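Local coordinates for protein molybdopterin synthase catalytic subunit (Homo sapiens, PDB 5MPO) that converts precursor Z into molybdopterin by transferring two sulfur atoms from the thiocarboxylated small subunit to form the dithiolene group, at residues Ser64-Ala69 and Leu100-Val105. Sequence-based numbering, arbitrary orientation.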
# COMPACT_ATOMS: atom_id res chain seq x y z
N SER C 64 15.49 14.58 -12.54
CA SER C 64 14.10 14.64 -12.90
C SER C 64 13.85 13.47 -13.83
O SER C 64 14.77 13.00 -14.53
CB SER C 64 13.82 15.98 -13.60
OG SER C 64 12.49 16.05 -14.01
N LEU C 65 12.63 12.95 -13.77
CA LEU C 65 12.06 12.10 -14.83
C LEU C 65 11.06 12.96 -15.64
O LEU C 65 10.46 13.94 -15.13
CB LEU C 65 11.27 10.92 -14.25
CG LEU C 65 12.09 9.81 -13.61
CD1 LEU C 65 11.26 8.95 -12.63
CD2 LEU C 65 12.69 8.96 -14.70
N GLU C 66 10.89 12.59 -16.90
CA GLU C 66 9.90 13.21 -17.75
C GLU C 66 9.00 12.13 -18.25
O GLU C 66 9.50 11.13 -18.80
CB GLU C 66 10.52 13.90 -18.96
CG GLU C 66 9.42 14.58 -19.77
CD GLU C 66 9.91 15.35 -20.94
OE1 GLU C 66 10.85 14.91 -21.63
OE2 GLU C 66 9.34 16.41 -21.18
N TYR C 67 7.68 12.34 -18.10
CA TYR C 67 6.65 11.34 -18.48
C TYR C 67 5.74 11.90 -19.57
O TYR C 67 5.28 13.06 -19.51
CB TYR C 67 5.77 11.01 -17.29
CG TYR C 67 6.41 10.19 -16.19
CD1 TYR C 67 7.05 10.81 -15.10
CD2 TYR C 67 6.33 8.79 -16.21
CE1 TYR C 67 7.62 10.04 -14.09
CE2 TYR C 67 6.88 8.02 -15.20
CZ TYR C 67 7.52 8.64 -14.14
OH TYR C 67 8.05 7.85 -13.15
N GLU C 68 5.46 11.06 -20.54
CA GLU C 68 4.41 11.30 -21.50
C GLU C 68 3.52 10.11 -21.63
O GLU C 68 3.92 8.97 -21.31
CB GLU C 68 5.01 11.66 -22.85
CG GLU C 68 5.52 10.54 -23.72
CD GLU C 68 6.25 11.06 -24.97
OE1 GLU C 68 6.91 12.14 -24.87
OE2 GLU C 68 6.17 10.37 -26.02
N ALA C 69 2.34 10.37 -22.21
CA ALA C 69 1.33 9.34 -22.37
C ALA C 69 0.50 9.49 -23.63
O ALA C 69 0.28 10.59 -24.08
CB ALA C 69 0.41 9.37 -21.16
N LEU C 100 2.18 13.97 -15.40
CA LEU C 100 2.81 13.98 -16.71
C LEU C 100 3.79 15.15 -16.86
O LEU C 100 3.68 16.11 -16.14
CB LEU C 100 1.74 13.99 -17.79
CG LEU C 100 0.95 12.69 -17.97
CD1 LEU C 100 0.05 12.73 -19.20
CD2 LEU C 100 1.88 11.48 -18.08
N GLY C 101 4.73 15.05 -17.81
CA GLY C 101 5.83 15.99 -17.92
C GLY C 101 6.86 15.76 -16.81
O GLY C 101 7.17 14.62 -16.49
N LEU C 102 7.35 16.85 -16.21
CA LEU C 102 8.52 16.82 -15.34
C LEU C 102 8.25 16.52 -13.88
O LEU C 102 7.58 17.29 -13.16
CB LEU C 102 9.31 18.14 -15.44
CG LEU C 102 10.06 18.26 -16.79
CD1 LEU C 102 10.51 19.70 -17.01
CD2 LEU C 102 11.23 17.28 -16.92
N VAL C 103 8.81 15.41 -13.43
CA VAL C 103 8.61 14.98 -12.04
C VAL C 103 10.00 15.01 -11.43
O VAL C 103 10.81 14.10 -11.69
CB VAL C 103 7.98 13.58 -11.94
CG1 VAL C 103 7.66 13.24 -10.49
CG2 VAL C 103 6.72 13.55 -12.79
N PRO C 104 10.29 16.07 -10.68
CA PRO C 104 11.61 16.11 -10.03
C PRO C 104 11.75 15.05 -8.90
O PRO C 104 10.77 14.39 -8.50
CB PRO C 104 11.69 17.53 -9.49
CG PRO C 104 10.27 17.86 -9.19
CD PRO C 104 9.46 17.22 -10.29
N VAL C 105 12.99 14.92 -8.43
CA VAL C 105 13.37 13.97 -7.41
C VAL C 105 12.49 14.11 -6.17
O VAL C 105 12.17 15.20 -5.73
CB VAL C 105 14.86 14.13 -7.02
CG1 VAL C 105 15.19 13.36 -5.74
CG2 VAL C 105 15.76 13.66 -8.18
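Strands 64-69 and 101-104 pair antiparallel in the antiparallel sheet of the MoaE fold, where strand 60-69 also pairs with strand 139-145, which carries predicted substrate-binding residues. Two hydrogen-bonded pairs fix the register: L65 with V103, whose V103 N to L65 O bond is nearly straight at 176°, and Y67 with G101. Side chains then sort by face. L65 and V103 share one, and Y67 brings its ring obliquely against V103, CD1 lying 3.6 Å from CG2, while G101 O sits at the ring edge. The Y67 hydroxyl is hydrogen-bonded to S109. At the A69 end of the pairing, L100 sends its two methyls to A69, CD1 coming within 3.9 Å of CB, and CD2 also touches Y67 CB. S64, E66 and L102 occupy the other face, L102 CD2 lying 4.0 Å from E66 CB. With OG anti to the backbone N (chi1 177°), the S64 hydroxyl donates to L65 O at 3.1 Å from above the carbonyl plane and touches L102 CD2 at 3.4 Å. An alanine here would lose both, and would probably leave L65 O with one donor fewer and pack less closely against L102. In the Y67-G101 pair, G101 N meets Y67 O at 2.7 Å on a lone pair.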